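Local coordinates for RagB/SusD domain protein (Flavobacterium johnsoniae, PDB 5J90), which binds chitin as a SusD homolog and probably serves chitin capture at the outer membrane within a polysaccharide utilization locus, at residues Arg207-Ala211 and Glu225-Ala229; Met212-Lys216 and Ser437-Arg441; Val236-Asn240 and Met330-Tyr336. The contacts are given in a common frame with arbitrary orientation. Residues are numbered along the deposited sequence.

Interaction 1 of 3, residues Arg207-Ala211 and Glu225-Ala229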
ATOM      1  N   ARG A 207       7.999  -1.315  21.642  1.00  7.35           N
ATOM      2  CA  ARG A 207       8.702  -1.791  20.452  1.00  7.20           C
ATOM      3  C   ARG A 207       7.965  -2.972  19.812  1.00  7.88           C
ATOM      4  O   ARG A 207       7.817  -3.032  18.597  1.00  7.75           O
ATOM      5  CB  ARG A 207      10.141  -2.214  20.775  1.00  8.18           C
ATOM      6  CG  ARG A 207      10.901  -2.659  19.520  1.00  7.49           C
ATOM      7  CD  ARG A 207      12.259  -3.324  19.811  1.00  8.24           C
ATOM      8  NE  ARG A 207      13.081  -2.532  20.718  1.00  8.56           N
ATOM      9  CZ  ARG A 207      13.725  -1.415  20.394  1.00  8.82           C
ATOM     10  NH1 ARG A 207      13.665  -0.921  19.159  1.00  9.67           N
ATOM     11  NH2 ARG A 207      14.424  -0.774  21.330  1.00  9.56           N
ATOM     12  N   LEU A 208       7.513  -3.916  20.633  1.00  7.86           N
ATOM     13  CA  LEU A 208       6.789  -5.069  20.117  1.00  7.89           C
ATOM     14  C   LEU A 208       5.491  -4.667  19.415  1.00  7.21           C
ATOM     15  O   LEU A 208       5.170  -5.200  18.341  1.00  7.77           O
ATOM     16  CB  LEU A 208       6.531  -6.084  21.245  1.00  8.12           C
ATOM     17  CG  LEU A 208       5.799  -7.379  20.873  1.00  7.83           C
ATOM     18  CD1 LEU A 208       6.569  -8.174  19.810  1.00  9.35           C
ATOM     19  CD2 LEU A 208       5.572  -8.230  22.121  1.00  9.09           C
ATOM     20  N   ARG A 209       4.754  -3.719  19.995  1.00  6.59           N
ATOM     21  CA  ARG A 209       3.565  -3.182  19.343  1.00  7.64           C
ATOM     22  C   ARG A 209       3.902  -2.592  17.970  1.00  7.30           C
ATOM     23  O   ARG A 209       3.228  -2.884  16.978  1.00  7.17           O
ATOM     24  CB  ARG A 209       2.909  -2.114  20.229  1.00  7.70           C
ATOM     25  CG  ARG A 209       1.785  -1.365  19.515  1.00  8.09           C
ATOM     26  CD  ARG A 209       1.306  -0.144  20.291  1.00  8.50           C
ATOM     27  NE  ARG A 209       0.446  -0.514  21.418  1.00  8.29           N
ATOM     28  CZ  ARG A 209      -0.114   0.373  22.230  1.00  8.21           C
ATOM     29  NH1 ARG A 209       0.108   1.668  22.045  1.00  9.39           N
ATOM     30  NH2 ARG A 209      -0.887  -0.033  23.231  1.00  8.49           N
ATOM     31  N   LEU A 210       4.931  -1.757  17.922  1.00  7.23           N
ATOM     32  CA  LEU A 210       5.298  -1.092  16.667  1.00  7.39           C
ATOM     33  C   LEU A 210       5.811  -2.097  15.632  1.00  6.86           C
ATOM     34  O   LEU A 210       5.557  -1.956  14.425  1.00  7.56           O
ATOM     35  CB  LEU A 210       6.325   0.017  16.913  1.00  8.07           C
ATOM     36  CG  LEU A 210       5.842   1.160  17.804  1.00 10.11           C
ATOM     37  CD1 LEU A 210       6.960   2.176  18.010  1.00 13.20           C
ATOM     38  CD2 LEU A 210       4.588   1.821  17.261  1.00 12.30           C
ATOM     39  N   ALA A 211       6.506  -3.128  16.107  1.00  7.35           N
ATOM     40  CA  ALA A 211       6.986  -4.184  15.230  1.00  7.88           C
ATOM     41  C   ALA A 211       5.828  -4.941  14.574  1.00  7.38           C
ATOM     42  O   ALA A 211       5.816  -5.148  13.359  1.00  7.63           O
ATOM     43  CB  ALA A 211       7.891  -5.130  16.005  1.00  7.74           C
ATOM     44  N   GLU A 225      12.549  -6.390  15.041  1.00  8.60           N
ATOM     45  CA  GLU A 225      12.221  -5.532  16.173  1.00  7.96           C
ATOM     46  C   GLU A 225      11.383  -6.268  17.224  1.00  8.60           C
ATOM     47  O   GLU A 225      11.573  -6.063  18.422  1.00  9.61           O
ATOM     48  CB  GLU A 225      11.538  -4.247  15.691  1.00  8.58           C
ATOM     49  CG  GLU A 225      12.454  -3.355  14.853  1.00  9.21           C
ATOM     50  CD  GLU A 225      13.597  -2.724  15.635  1.00  9.74           C
ATOM     51  OE1 GLU A 225      13.550  -2.695  16.876  1.00 11.57           O
ATOM     52  OE2 GLU A 225      14.548  -2.218  14.996  1.00 14.80           O
ATOM     53  N   ALA A 226      10.499  -7.162  16.790  1.00  8.60           N
ATOM     54  CA  ALA A 226       9.688  -7.934  17.740  1.00  8.26           C
ATOM     55  C   ALA A 226      10.569  -8.866  18.565  1.00  9.09           C
ATOM     56  O   ALA A 226      10.434  -8.982  19.785  1.00  9.55           O
ATOM     57  CB  ALA A 226       8.627  -8.740  17.009  1.00  9.48           C
ATOM     58  N   GLU A 227      11.493  -9.534  17.889  1.00  9.14           N
ATOM     59  CA  GLU A 227      12.396 -10.429  18.602  1.00 10.04           C
ATOM     60  C   GLU A 227      13.342  -9.671  19.542  1.00  9.14           C
ATOM     61  O   GLU A 227      13.620 -10.144  20.640  1.00  9.82           O
ATOM     62  CB  GLU A 227      13.122 -11.363  17.624  1.00 10.43           C
ATOM     63  CG  GLU A 227      12.144 -12.366  17.031  1.00 10.55           C
ATOM     64  CD  GLU A 227      12.754 -13.369  16.084  1.00 11.59           C
ATOM     65  OE1 GLU A 227      13.804 -13.072  15.477  1.00 14.28           O
ATOM     66  OE2 GLU A 227      12.155 -14.451  15.940  1.00 11.35           O
ATOM     67  N   LYS A 228      13.794  -8.481  19.143  1.00  9.43           N
ATOM     68  CA  LYS A 228      14.587  -7.625  20.031  1.00  9.89           C
ATOM     69  C   LYS A 228      13.830  -7.299  21.327  1.00 10.30           C
ATOM     70  O   LYS A 228      14.402  -7.337  22.420  1.00 10.29           O
ATOM     71  CB  LYS A 228      14.958  -6.305  19.334  1.00 11.16           C
ATOM     72  CG  LYS A 228      16.164  -6.361  18.420  1.00 15.58           C
ATOM     73  CD  LYS A 228      16.312  -5.069  17.585  1.00 13.81           C
ATOM     74  CE  LYS A 228      16.398  -3.825  18.448  1.00 14.03           C
ATOM     75  NZ  LYS A 228      16.463  -2.597  17.581  1.00 12.46           N
ATOM     76  N   ALA A 229      12.549  -6.973  21.194  1.00  9.55           N
ATOM     77  CA  ALA A 229      11.727  -6.601  22.348  1.00  9.28           C
ATOM     78  C   ALA A 229      11.719  -7.702  23.397  1.00 10.96           C
ATOM     79  O   ALA A 229      11.876  -7.446  24.601  1.00 11.70           O
ATOM     80  CB  ALA A 229      10.296  -6.283  21.899  1.00 10.36           C
TER
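Two helical turns run side by side in nearly opposite directions: the N-to-C directions of Arg207-Ala211 and Glu225-Ala229 make an angle of 162°, and their axes come within 8.0 Å. So close an approach is eased by small residues where the backbones face each other, and alanine supplies them. The CA atoms of Leu208 and Ala226 are only 4.7 Å apart. Ala211 CB rests 3.4 Å from Ala226 N, almost on the backbone of the partner helix, and 3.8 Å from Ala226 CB. Leu208, whose CA-to-CB bond points sideways, still reaches across with its branched end, so that CD1 lies 3.5 Å from Ala226 CB, while its CB sits 3.8 Å from Ala229 CB. Along one flank of this apolar seam the packing gives way to charge. Arg207 reaches across the flank of the partner helix, its CD 4.1 Å from Ala229 CB, and donates from NH1 to Glu225 OE1 at 2.9 Å in a salt bridge. One turn along, Lys228 NZ is bonded to the same Glu225 OE1 at 3.0 Å. Two cations are thereby drawn together, Lys228 NZ lying over one face of the Arg207 guanidinium, 3.6 Å from NH1. Their repulsion is offset by Glu225 and by Asp166 of helix 154-177, which forms salt bridges with both. In this antiparallel helical hairpin, alanines permit close packing, and a largely buried salt-bridge network of Arg207, Glu225 and Lys228 borders it. The pair, helices 196-213 and 219-231, is consistent with the TPR-like helical repeats of SusD-family proteins.

Interaction 2 of 3, residues Met212-Lys216 and Ser437-Arg441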
ATOM      1  N   MET A 212       4.826  -5.333  15.357  1.00  7.28           N
ATOM      2  CA  MET A 212       3.715  -6.071  14.780  1.00  6.10           C
ATOM      3  C   MET A 212       2.923  -5.188  13.822  1.00  7.90           C
ATOM      4  O   MET A 212       2.400  -5.673  12.816  1.00  8.21           O
ATOM      5  CB  MET A 212       2.806  -6.660  15.868  1.00  8.99           C
ATOM      6  CG  MET A 212       2.022  -7.882  15.398  1.00  8.55           C
ATOM      7  SD  MET A 212       3.082  -9.303  14.995  1.00 10.70           S
ATOM      8  CE  MET A 212       3.718  -9.695  16.626  1.00 12.81           C
ATOM      9  N   ARG A 213       2.844  -3.890  14.118  1.00  7.94           N
ATOM     10  CA  ARG A 213       2.145  -2.966  13.227  1.00  6.45           C
ATOM     11  C   ARG A 213       2.640  -3.054  11.792  1.00  6.54           C
ATOM     12  O   ARG A 213       1.846  -2.918  10.857  1.00  8.04           O
ATOM     13  CB  ARG A 213       2.297  -1.518  13.709  1.00  8.05           C
ATOM     14  CG  ARG A 213       1.448  -0.524  12.915  1.00  7.60           C
ATOM     15  CD  ARG A 213       0.047  -0.374  13.522  1.00  9.52           C
ATOM     16  NE  ARG A 213       0.104   0.482  14.708  1.00  7.96           N
ATOM     17  CZ  ARG A 213      -0.316   0.145  15.925  1.00  7.88           C
ATOM     18  NH1 ARG A 213      -0.182   1.015  16.918  1.00  9.12           N
ATOM     19  NH2 ARG A 213      -0.872  -1.042  16.171  1.00  9.40           N
ATOM     20  N   ILE A 214       3.946  -3.250  11.627  1.00  6.82           N
ATOM     21  CA  ILE A 214       4.546  -3.169  10.295  1.00  7.18           C
ATOM     22  C   ILE A 214       4.750  -4.536   9.639  1.00  7.53           C
ATOM     23  O   ILE A 214       5.438  -4.637   8.623  1.00  9.01           O
ATOM     24  CB  ILE A 214       5.867  -2.357  10.311  1.00  7.64           C
ATOM     25  CG1 ILE A 214       6.972  -3.079  11.089  1.00  9.03           C
ATOM     26  CG2 ILE A 214       5.611  -0.964  10.886  1.00  8.76           C
ATOM     27  CD1 ILE A 214       8.350  -2.453  10.908  1.00  9.95           C
ATOM     28  N   VAL A 215       4.123  -5.578  10.176  1.00  7.31           N
ATOM     29  CA  VAL A 215       4.389  -6.925   9.657  1.00  8.39           C
ATOM     30  C   VAL A 215       3.950  -7.145   8.200  1.00  8.99           C
ATOM     31  O   VAL A 215       4.535  -7.986   7.507  1.00  9.18           O
ATOM     32  CB  VAL A 215       3.805  -8.013  10.595  1.00  8.82           C
ATOM     33  CG1 VAL A 215       2.288  -8.073  10.502  1.00 10.35           C
ATOM     34  CG2 VAL A 215       4.421  -9.376  10.277  1.00 10.86           C
ATOM     35  N   LYS A 216       2.938  -6.418   7.729  1.00  8.86           N
ATOM     36  CA  LYS A 216       2.508  -6.568   6.331  1.00  9.64           C
ATOM     37  C   LYS A 216       3.391  -5.793   5.365  1.00 10.66           C
ATOM     38  O   LYS A 216       3.603  -6.235   4.236  1.00 12.60           O
ATOM     39  CB  LYS A 216       1.025  -6.187   6.135  1.00 10.57           C
ATOM     40  CG  LYS A 216       0.074  -6.967   7.035  1.00 11.62           C
ATOM     41  CD  LYS A 216      -1.351  -7.132   6.490  1.00 17.86           C
ATOM     42  CE  LYS A 216      -2.025  -5.818   6.246  1.00 17.32           C
ATOM     43  NZ  LYS A 216      -3.483  -6.042   5.925  1.00 11.98           N
ATOM     44  N   SER A 437      -6.074   0.931  15.064  1.00  8.03           N
ATOM     45  CA  SER A 437      -4.880   0.547  14.308  1.00  8.67           C
ATOM     46  C   SER A 437      -4.818  -0.965  14.055  1.00  8.60           C
ATOM     47  O   SER A 437      -4.545  -1.403  12.937  1.00  8.31           O
ATOM     48  CB  SER A 437      -3.624   1.052  15.015  1.00  8.22           C
ATOM     49  OG  SER A 437      -3.633   2.469  15.020  1.00  8.03           O
ATOM     50  N   ASP A 438      -5.090  -1.765  15.085  1.00  7.76           N
ATOM     51  CA  ASP A 438      -5.099  -3.219  14.926  1.00  8.29           C
ATOM     52  C   ASP A 438      -6.190  -3.679  13.959  1.00  8.24           C
ATOM     53  O   ASP A 438      -5.985  -4.627  13.188  1.00  8.93           O
ATOM     54  CB  ASP A 438      -5.298  -3.873  16.294  1.00  9.63           C
ATOM     55  CG  ASP A 438      -4.232  -4.894  16.639  1.00 11.29           C
ATOM     56  OD1 ASP A 438      -3.167  -4.975  15.984  1.00 10.99           O
ATOM     57  OD2 ASP A 438      -4.484  -5.638  17.604  1.00 12.86           O
ATOM     58  N   TYR A 439      -7.345  -3.013  13.973  1.00  7.60           N
ATOM     59  CA  TYR A 439      -8.432  -3.356  13.067  1.00  7.91           C
ATOM     60  C   TYR A 439      -8.034  -3.044  11.630  1.00  8.02           C
ATOM     61  O   TYR A 439      -8.299  -3.822  10.710  1.00  8.69           O
ATOM     62  CB  TYR A 439      -9.729  -2.611  13.416  1.00  8.75           C
ATOM     63  CG  TYR A 439     -10.794  -2.843  12.372  1.00  8.49           C
ATOM     64  CD1 TYR A 439     -11.577  -3.990  12.388  1.00  8.47           C
ATOM     65  CD2 TYR A 439     -10.988  -1.930  11.335  1.00 10.06           C
ATOM     66  CE1 TYR A 439     -12.538  -4.215  11.414  1.00  9.93           C
ATOM     67  CE2 TYR A 439     -11.944  -2.146  10.360  1.00 12.29           C
ATOM     68  CZ  TYR A 439     -12.716  -3.290  10.405  1.00 11.36           C
ATOM     69  OH  TYR A 439     -13.679  -3.503   9.437  1.00 13.94           O
ATOM     70  N   ARG A 440      -7.416  -1.889  11.420  1.00  7.38           N
ATOM     71  CA  ARG A 440      -6.957  -1.563  10.073  1.00  7.44           C
ATOM     72  C   ARG A 440      -5.961  -2.615   9.574  1.00  7.30           C
ATOM     73  O   ARG A 440      -6.070  -3.103   8.442  1.00  8.36           O
ATOM     74  CB  ARG A 440      -6.362  -0.149  10.031  1.00  7.64           C
ATOM     75  CG  ARG A 440      -7.419   0.959  10.079  1.00  7.35           C
ATOM     76  CD  ARG A 440      -6.795   2.354  10.099  1.00  7.52           C
ATOM     77  NE  ARG A 440      -6.155   2.646  11.385  1.00  7.02           N
ATOM     78  CZ  ARG A 440      -5.255   3.608  11.556  1.00  6.64           C
ATOM     79  NH1 ARG A 440      -4.868   4.351  10.524  1.00  8.30           N
ATOM     80  NH2 ARG A 440      -4.716   3.812  12.751  1.00  7.49           N
ATOM     81  N   ARG A 441      -4.996  -2.976  10.411  1.00  6.81           N
ATOM     82  CA  ARG A 441      -3.993  -3.944   9.989  1.00  7.22           C
ATOM     83  C   ARG A 441      -4.557  -5.339   9.730  1.00  7.87           C
ATOM     84  O   ARG A 441      -4.238  -5.945   8.713  1.00  8.37           O
ATOM     85  CB  ARG A 441      -2.859  -4.032  11.000  1.00  7.11           C
ATOM     86  CG  ARG A 441      -1.795  -5.057  10.603  1.00  8.83           C
ATOM     87  CD  ARG A 441      -0.646  -5.065  11.577  1.00  8.19           C
ATOM     88  NE  ARG A 441      -1.046  -5.505  12.913  1.00  8.62           N
ATOM     89  CZ  ARG A 441      -1.035  -6.771  13.330  1.00  9.06           C
ATOM     90  NH1 ARG A 441      -0.667  -7.755  12.516  1.00  8.05           N
ATOM     91  NH2 ARG A 441      -1.400  -7.053  14.572  1.00  8.96           N
TER
HETATM   92  O   HOH W   1      -1.136  -3.609  14.989  1.00  9.35           O
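Arginine can fill space with its aliphatic part while its guanidinium gathers polar partners, and Arg441 illustrates both roles. It has the largest area covered in this contact, 133 Å². Its side chain leaves helix 432-442 toward the end of helix 196-213, bringing Arg441 CD to 3.3 Å from Met212 O and 3.4 Å from Arg213 O. The guanidinium then lies with one face against Met212 O, and Arg441 NH1 is 3.6 Å from Val215 CG1. Arg441 NH2 turns back to Asp438 OD1, one turn earlier on its own helix, in a salt bridge of 3.1 Å, while NH1 pairs with Glu341 of helix 332-344. Arg213, with 77 Å² covered, starts with CB pointing away from the partner and bends back so that Ser437 CB lies over one face of its guanidinium, 3.5 Å from CZ. Its direct ion pairs are with Glu434 and Asp132; Asp438 OD1 remains 4.6 Å from Arg213 NH2, beyond a salt bridge. A single water spans that gap, accepting from Arg213 NH2 and from Arg441 NE, each at 2.8 Å, and donating to Asp438 OD1 at 2.6 Å. Asp438 has a further partner in Lys424. Lys216, beyond the helix end, reaches the backbone of Arg441: Lys216 NZ donates to Arg441 O at 2.9 Å and also to Ala505 O near the C-terminus. The contact thus joins the end of helix 196-213 to helix 432-442, with Tyr158 of helix 154-177 beside Arg213, helix 219-231 beside Val215, and helix 332-344 beside Met212.

Interaction 3 of 3, residues Val236-Asn240 and Met330-Tyr336. With EDO (1,2-ethanediol), chain F.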
ATOM      1  N   VAL A 236       9.233  -8.166  27.973  1.00  9.42           N
ATOM      2  CA  VAL A 236       8.011  -7.373  27.856  1.00  9.28           C
ATOM      3  C   VAL A 236       7.109  -7.566  29.083  1.00  9.71           C
ATOM      4  O   VAL A 236       7.420  -8.355  29.990  1.00 10.38           O
ATOM      5  CB  VAL A 236       7.267  -7.650  26.525  1.00  9.97           C
ATOM      6  CG1 VAL A 236       8.161  -7.286  25.331  1.00 10.63           C
ATOM      7  CG2 VAL A 236       6.782  -9.103  26.435  1.00 10.57           C
ATOM      8  N   MET A 237       6.013  -6.816  29.146  1.00  9.03           N
ATOM      9  CA  MET A 237       5.101  -6.911  30.289  1.00  9.77           C
ATOM     10  C   MET A 237       4.675  -8.349  30.556  1.00 10.12           C
ATOM     11  O   MET A 237       4.372  -9.097  29.621  1.00 10.44           O
ATOM     12  CB  MET A 237       3.850  -6.074  30.038  1.00  8.95           C
ATOM     13  CG  MET A 237       4.110  -4.597  29.857  1.00  9.61           C
ATOM     14  SD  MET A 237       2.566  -3.751  29.491  1.00  9.79           S
ATOM     15  CE  MET A 237       3.199  -2.097  29.233  1.00 11.01           C
ATOM     16  N   LEU A 238       4.629  -8.722  31.841  1.00 11.09           N
ATOM     17  CA  LEU A 238       4.209 -10.063  32.250  1.00 11.11           C
ATOM     18  C   LEU A 238       3.057 -10.055  33.245  1.00 11.86           C
ATOM     19  O   LEU A 238       2.216 -10.942  33.232  1.00 13.02           O
ATOM     20  CB  LEU A 238       5.374 -10.836  32.870  1.00 12.91           C
ATOM     21  CG  LEU A 238       6.489 -11.289  31.938  1.00 15.73           C
ATOM     22  CD1 LEU A 238       7.478 -12.116  32.741  1.00 17.43           C
ATOM     23  CD2 LEU A 238       5.913 -12.101  30.796  1.00 19.02           C
ATOM     24  N   VAL A 239       3.036  -9.060  34.125  1.00 12.45           N
ATOM     25  CA  VAL A 239       2.007  -8.987  35.154  1.00 11.92           C
ATOM     26  C   VAL A 239       1.338  -7.631  35.074  1.00 12.42           C
ATOM     27  O   VAL A 239       1.886  -6.693  34.475  1.00 10.42           O
ATOM     28  CB  VAL A 239       2.570  -9.226  36.580  1.00 12.87           C
ATOM     29  CG1 VAL A 239       3.177 -10.623  36.688  1.00 15.65           C
ATOM     30  CG2 VAL A 239       3.586  -8.157  36.954  1.00 13.84           C
ATOM     31  N   ASN A 240       0.160  -7.514  35.676  1.00 12.86           N
ATOM     32  CA  ASN A 240      -0.630  -6.307  35.511  1.00 11.11           C
ATOM     33  C   ASN A 240       0.021  -5.044  36.078  1.00 11.97           C
ATOM     34  O   ASN A 240      -0.221  -3.950  35.568  1.00 12.80           O
ATOM     35  CB  ASN A 240      -2.072  -6.520  35.982  1.00 12.64           C
ATOM     36  CG  ASN A 240      -2.835  -7.444  35.052  1.00 14.06           C
ATOM     37  OD1 ASN A 240      -2.669  -7.368  33.829  1.00 17.18           O
ATOM     38  ND2 ASN A 240      -3.651  -8.330  35.607  1.00 14.17           N
ATOM     39  N   MET A 330      -1.525   0.971  27.929  1.00  9.20           N
ATOM     40  CA  MET A 330      -1.055  -0.318  27.413  1.00  9.19           C
ATOM     41  C   MET A 330      -1.087  -1.351  28.539  1.00  9.33           C
ATOM     42  O   MET A 330      -0.301  -1.265  29.487  1.00 10.20           O
ATOM     43  CB  MET A 330       0.352  -0.204  26.829  1.00 10.11           C
ATOM     44  CG  MET A 330       0.870  -1.511  26.227  1.00 11.09           C
ATOM     45  SD  MET A 330       2.583  -1.409  25.654  1.00 13.02           S
ATOM     46  CE  MET A 330       2.386  -0.468  24.156  1.00 18.85           C
ATOM     47  N   ASN A 331      -1.995  -2.314  28.432  1.00  9.44           N
ATOM     48  CA  ASN A 331      -2.136  -3.353  29.448  1.00  8.62           C
ATOM     49  C   ASN A 331      -1.195  -4.520  29.230  1.00  9.16           C
ATOM     50  O   ASN A 331      -0.842  -4.834  28.093  1.00  9.69           O
ATOM     51  CB  ASN A 331      -3.552  -3.925  29.440  1.00  9.70           C
ATOM     52  CG  ASN A 331      -4.613  -2.891  29.712  1.00  9.74           C
ATOM     53  OD1 ASN A 331      -4.464  -2.041  30.591  1.00 12.96           O
ATOM     54  ND2 ASN A 331      -5.710  -2.977  28.976  1.00 10.96           N
ATOM     55  N   ALA A 332      -0.823  -5.202  30.308  1.00  9.94           N
ATOM     56  CA  ALA A 332      -0.033  -6.413  30.181  1.00  8.70           C
ATOM     57  C   ALA A 332      -0.679  -7.435  29.236  1.00  8.85           C
ATOM     58  O   ALA A 332       0.028  -8.152  28.527  1.00  8.49           O
ATOM     59  CB  ALA A 332       0.217  -7.023  31.564  1.00 10.95           C
ATOM     60  N   ALA A 333      -2.006  -7.508  29.212  1.00  9.08           N
ATOM     61  CA  ALA A 333      -2.680  -8.463  28.329  1.00  8.57           C
ATOM     62  C   ALA A 333      -2.239  -8.298  26.874  1.00  8.82           C
ATOM     63  O   ALA A 333      -2.026  -9.287  26.169  1.00  8.98           O
ATOM     64  CB  ALA A 333      -4.192  -8.343  28.440  1.00  9.91           C
ATOM     65  N   GLU A 334      -2.078  -7.052  26.435  1.00  8.71           N
ATOM     66  CA  GLU A 334      -1.656  -6.783  25.066  1.00  9.14           C
ATOM     67  C   GLU A 334      -0.307  -7.427  24.761  1.00  8.91           C
ATOM     68  O   GLU A 334      -0.093  -7.916  23.657  1.00  8.27           O
ATOM     69  CB  GLU A 334      -1.568  -5.276  24.807  1.00  8.88           C
ATOM     70  CG  GLU A 334      -1.079  -4.970  23.388  1.00  8.92           C
ATOM     71  CD  GLU A 334      -1.027  -3.496  23.038  1.00 10.14           C
ATOM     72  OE1 GLU A 334      -1.645  -2.669  23.744  1.00 10.89           O
ATOM     73  OE2 GLU A 334      -0.363  -3.169  22.028  1.00  9.87           O
ATOM     74  N   ALA A 335       0.610  -7.421  25.724  1.00  7.97           N
ATOM     75  CA  ALA A 335       1.908  -8.050  25.505  1.00  9.06           C
ATOM     76  C   ALA A 335       1.763  -9.548  25.211  1.00  8.78           C
ATOM     77  O   ALA A 335       2.469 -10.087  24.348  1.00  9.42           O
ATOM     78  CB  ALA A 335       2.822  -7.811  26.695  1.00  9.99           C
ATOM     79  N   TYR A 336       0.858 -10.223  25.919  1.00  8.91           N
ATOM     80  CA  TYR A 336       0.605 -11.633  25.646  1.00  8.81           C
ATOM     81  C   TYR A 336      -0.005 -11.849  24.269  1.00  8.40           C
ATOM     82  O   TYR A 336       0.369 -12.799  23.574  1.00  8.86           O
ATOM     83  CB  TYR A 336      -0.301 -12.246  26.716  1.00  8.72           C
ATOM     84  CG  TYR A 336       0.394 -12.454  28.043  1.00  8.81           C
ATOM     85  CD1 TYR A 336       0.219 -11.556  29.089  1.00  9.40           C
ATOM     86  CD2 TYR A 336       1.238 -13.547  28.242  1.00 10.64           C
ATOM     87  CE1 TYR A 336       0.853 -11.747  30.312  1.00 10.60           C
ATOM     88  CE2 TYR A 336       1.880 -13.738  29.452  1.00 11.00           C
ATOM     89  CZ  TYR A 336       1.687 -12.839  30.476  1.00 10.67           C
ATOM     90  OH  TYR A 336       2.333 -13.036  31.676  1.00 12.83           O
TER
HETATM   91  C1  EDO F 604       9.084 -12.748  28.833  1.00 31.00           C
HETATM   92  O1  EDO F 604       9.890 -12.307  29.933  1.00 24.15           O
HETATM   93  C2  EDO F 604       8.681 -11.554  27.977  1.00 21.21           C
HETATM   94  O2  EDO F 604       9.823 -11.016  27.308  1.00 19.55           O
HETATM   95  O   HOH W   2      -3.895  -6.964  31.402  1.00 11.03           O
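Met237 forms the apolar centre, with 105 Å² covered by the opposing segment. Its extended side chain runs past the start of helix 332-344: Met237 CB packs 3.9 Å from Ala335 CB and 4.1 Å from Ala332 CB, SD lies 3.8 Å from Ala332 N, and CE ends 3.7 Å from Met330 SD. The two alanines, one turn apart, offer a shallow surface on which an irregular chain can lie close; Val239 O approaches Ala332 CB to 3.4 Å. Farther out, Tyr336 OH donates to Leu238 O, a short 2.6 Å bond near the ring plane. Near Asn240, a water accepts from Ala333 N at 2.9 Å and donates to Asn240 OD1 at 2.7 Å, while Asn240 ND2 bonds to Ala363 O. Val236 N donates to O2 of a 1,2-ethanediol, probably from crystallisation, at 3.0 Å. The loop after helix 219-231 thus packs against the first turn of helix 332-344; strand 326-328 leads into that helix, and the loop into strand 244-247, the antiparallel partner of 326-328.

Interactions 1 and 2 share helix 196-213: segments 207-211 and 212-216 are consecutive in sequence, the second running off the helix end, and the contact centres are 13 Å apart. Interaction 3 lies 14 Å, centre to centre, from interaction 1 and touches it: Arg209 NH2 forms a 2.8 Å salt bridge with Glu334 OE1, Arg209 CZ packs 3.3 Å from Met330 CE, and Leu208 CD2 is 4.2 Å from Val236 CG1. Interactions 2 and 3 are 18 Å apart between centres and do not touch; helix 332-344 supplies a segment of interaction 3, and its Leu338 and Glu341 touch Met212 of interaction 2. Helix 196-213 thus carries two of the contacts and touches the third.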